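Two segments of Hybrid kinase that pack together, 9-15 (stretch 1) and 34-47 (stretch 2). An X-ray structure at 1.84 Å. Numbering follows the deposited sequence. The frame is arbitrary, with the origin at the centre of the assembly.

Stretch 1 9-15: VAIASPN
Stretch 2 34-47: YAAVDIASALAGAP

How do the two backbones meet? Residues 9-12 and 34-36 are neighbouring strands running parallel, their directions 17° apart and their axes approaching to 4.6 Å. Ala 10 pairs with Tyr 34, Ile 11 with Ala 35 and Ala 12 with Ala 36, at CA-CA distances of 4.3, 5.0 and 4.7 Å. All six residues keep extended phi/psi values, from -90/147 at Ala 10 and -123/108 at Ile 11 to -124/96 at Tyr 34 and -144/157 at Ala 36. After Ala 36 the chain turns through Val 37 (-84/-18) and Asp 38 (-162/179) into helix 39-45, which runs back against strand 9-12 at 155°, the axes 8.0 Å apart at their closest.

Which hydrogen bonds join them? Four, all between backbone atoms, so the pairing itself asks nothing of the side chains. Tyr 34 N donates to Val 9 O (3.0 Å), and Tyr 34 O accepts from Ile 11 N (2.9 Å). Ala 36 N then donates to Ile 11 O (2.8 Å), and Ala 36 O accepts from Ser 13 N (3.0 Å), carrying the ladder just past the end of the first strand. Each partner thus uses alternate residues, as parallel strands do. CA-H...O contacts supplement them: Ala 10 CA to Tyr 34 O at 3.1 Å, Ala 12 CA to Ala 36 O at 3.3 Å, and Val 37 CA to Ser 13 O at 3.5 Å.

What do the side chains bury? The face carrying Ala 10, Ala 12, Tyr 34 and Ala 36 is the one the helix covers. Ala 10 CB lies 4.4 Å from Ala 42 CB and 3.9 Å from Ala 46 CB, while Ala 12 CB lies 4.1 Å from Ala 42 CB and 3.6 Å from Asp 38 O. Methyl groups suit this place because they fill the narrow gap while letting helix and strand come close. Tyr 34 (chi1 m, chi2 85°) adds a CB-CB contact of 4.3 Å with Ala 10, and Val 9 O lies at the edge of its ring. On the other face, Ile 11 (chi1 t, chi2 p) brings CG2 to 4.2 Å from Ala 35 CB, though the end of its side chain leads away. Together the stretches bury 446 Å².

How are the turns at the ends fixed? Asp 38, with chi1 p and chi2 23°, caps the helix: its OD1 accepts from Ser 41 N at 2.9 Å, satisfying an amide of the first helical turn. Ala 42 N donates to Asp 38 O at 3.0 Å, and the CA-to-CB bond of Ala 42 points toward the strand. Helical bonding ends weakly, with Gly 45 N to Ser 41 O at 3.0 Å and Ala 46 N to Ala 42 O at 3.1 Å; Ala 46 then leaves helical geometry at -110/151. In the first stretch, Ser 13 (chi1 t) uses its OG to accept from Asn 15 N, two residues further along, at 3.0 Å.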

# COMPACT_ATOMS: atom_id res chain seq x y z
N VAL A 9 5.84 -6.16 -2.87
CA VAL A 9 5.10 -4.89 -2.63
C VAL A 9 4.22 -4.61 -3.84
O VAL A 9 4.78 -4.50 -4.96
CB VAL A 9 6.05 -3.71 -2.39
CG1 VAL A 9 5.27 -2.48 -1.96
CG2 VAL A 9 7.18 -4.04 -1.41
N ALA A 10 2.91 -4.51 -3.63
CA ALA A 10 1.91 -4.07 -4.65
C ALA A 10 1.74 -2.55 -4.60
O ALA A 10 1.85 -1.96 -3.49
CB ALA A 10 0.60 -4.77 -4.41
N ILE A 11 1.48 -1.93 -5.76
CA ILE A 11 1.08 -0.50 -5.86
C ILE A 11 -0.26 -0.47 -6.60
O ILE A 11 -0.30 -0.86 -7.75
CB ILE A 11 2.16 0.40 -6.50
CG1 ILE A 11 1.63 1.82 -6.75
CG2 ILE A 11 2.76 -0.20 -7.77
CD1 ILE A 11 1.34 2.57 -5.46
N ALA A 12 -1.34 -0.17 -5.87
CA ALA A 12 -2.69 0.07 -6.41
C ALA A 12 -2.88 1.57 -6.63
O ALA A 12 -2.94 2.35 -5.66
CB ALA A 12 -3.72 -0.48 -5.47
N SER A 13 -2.91 2.00 -7.88
CA SER A 13 -3.11 3.43 -8.23
C SER A 13 -3.75 3.52 -9.60
O SER A 13 -3.33 2.81 -10.52
CB SER A 13 -1.81 4.20 -8.22
OG SER A 13 -2.02 5.52 -8.70
N PRO A 14 -4.70 4.45 -9.79
CA PRO A 14 -5.28 4.69 -11.12
C PRO A 14 -4.35 5.54 -11.98
O PRO A 14 -4.65 5.73 -13.11
CB PRO A 14 -6.56 5.48 -10.81
CG PRO A 14 -6.22 6.23 -9.51
CD PRO A 14 -5.28 5.32 -8.75
N ASN A 15 -3.25 6.06 -11.41
CA ASN A 15 -2.31 7.00 -12.09
C ASN A 15 -1.11 6.21 -12.64
O ASN A 15 -0.38 5.62 -11.84
CB ASN A 15 -1.88 8.07 -11.09
CG ASN A 15 -1.05 9.19 -11.70
OD1 ASN A 15 0.02 8.96 -12.25
ND2 ASN A 15 -1.51 10.40 -11.47
N TYR A 34 4.45 -5.21 -7.84
CA TYR A 34 3.20 -5.72 -8.45
C TYR A 34 2.26 -4.53 -8.69
O TYR A 34 1.62 -4.08 -7.74
CB TYR A 34 2.58 -6.85 -7.59
CG TYR A 34 3.50 -8.03 -7.49
CD1 TYR A 34 4.48 -8.05 -6.52
CD2 TYR A 34 3.49 -9.07 -8.42
CE1 TYR A 34 5.40 -9.08 -6.44
CE2 TYR A 34 4.41 -10.11 -8.36
CZ TYR A 34 5.36 -10.12 -7.35
OH TYR A 34 6.32 -11.08 -7.25
N ALA A 35 2.24 -3.99 -9.91
CA ALA A 35 1.47 -2.77 -10.26
C ALA A 35 0.01 -3.16 -10.54
O ALA A 35 -0.20 -4.14 -11.24
CB ALA A 35 2.08 -2.10 -11.47
N ALA A 36 -0.95 -2.43 -10.00
CA ALA A 36 -2.39 -2.68 -10.24
C ALA A 36 -3.17 -1.37 -10.31
O ALA A 36 -2.74 -0.37 -9.69
CB ALA A 36 -2.89 -3.57 -9.13
N VAL A 37 -4.33 -1.38 -10.97
CA VAL A 37 -5.13 -0.11 -11.11
C VAL A 37 -6.00 0.14 -9.88
O VAL A 37 -6.47 1.26 -9.74
CB VAL A 37 -6.01 -0.07 -12.37
CG1 VAL A 37 -5.18 0.02 -13.61
CG2 VAL A 37 -7.03 -1.21 -12.40
N ASP A 38 -6.26 -0.86 -9.03
CA ASP A 38 -7.19 -0.68 -7.86
C ASP A 38 -6.96 -1.79 -6.83
O ASP A 38 -6.13 -2.67 -7.09
CB ASP A 38 -8.65 -0.56 -8.30
CG ASP A 38 -9.22 -1.77 -9.01
OD1 ASP A 38 -8.69 -2.89 -8.85
OD2 ASP A 38 -10.23 -1.59 -9.70
N ILE A 39 -7.67 -1.77 -5.72
CA ILE A 39 -7.46 -2.76 -4.63
C ILE A 39 -7.80 -4.17 -5.11
O ILE A 39 -6.97 -5.07 -4.89
CB ILE A 39 -8.24 -2.34 -3.37
CG1 ILE A 39 -7.73 -1.00 -2.83
CG2 ILE A 39 -8.18 -3.46 -2.35
CD1 ILE A 39 -8.63 -0.37 -1.79
N ALA A 40 -8.96 -4.38 -5.75
CA ALA A 40 -9.33 -5.74 -6.24
C ALA A 40 -8.20 -6.29 -7.14
O ALA A 40 -7.77 -7.41 -6.91
CB ALA A 40 -10.68 -5.75 -6.92
N SER A 41 -7.66 -5.50 -8.07
CA SER A 41 -6.66 -6.01 -9.04
C SER A 41 -5.32 -6.26 -8.33
O SER A 41 -4.59 -7.19 -8.69
CB SER A 41 -6.56 -5.10 -10.26
OG SER A 41 -6.11 -3.80 -9.87
N ALA A 42 -5.01 -5.49 -7.28
CA ALA A 42 -3.82 -5.71 -6.42
C ALA A 42 -3.95 -7.04 -5.67
O ALA A 42 -2.98 -7.80 -5.64
CB ALA A 42 -3.66 -4.54 -5.48
N LEU A 43 -5.12 -7.35 -5.13
CA LEU A 43 -5.36 -8.64 -4.43
C LEU A 43 -5.24 -9.80 -5.43
O LEU A 43 -4.65 -10.81 -5.07
CB LEU A 43 -6.73 -8.63 -3.75
CG LEU A 43 -6.86 -7.69 -2.54
CD1 LEU A 43 -8.27 -7.75 -1.97
CD2 LEU A 43 -5.84 -8.01 -1.45
N ALA A 44 -5.75 -9.65 -6.65
CA ALA A 44 -5.76 -10.74 -7.65
C ALA A 44 -4.35 -10.94 -8.21
O ALA A 44 -4.06 -12.05 -8.60
CB ALA A 44 -6.76 -10.46 -8.74
N GLY A 45 -3.51 -9.91 -8.27
CA GLY A 45 -2.26 -9.92 -9.06
C GLY A 45 -1.00 -10.06 -8.21
O GLY A 45 0.10 -10.30 -8.78
N ALA A 46 -1.11 -9.88 -6.90
CA ALA A 46 0.08 -9.86 -6.01
C ALA A 46 0.10 -11.11 -5.14
O ALA A 46 -0.95 -11.67 -4.81
CB ALA A 46 0.12 -8.59 -5.20
N PRO A 47 1.30 -11.58 -4.75
CA PRO A 47 1.41 -12.69 -3.81
C PRO A 47 0.66 -12.36 -2.52
O PRO A 47 0.55 -11.18 -2.17
CB PRO A 47 2.91 -12.83 -3.52
CG PRO A 47 3.61 -12.04 -4.64
CD PRO A 47 2.60 -11.07 -5.21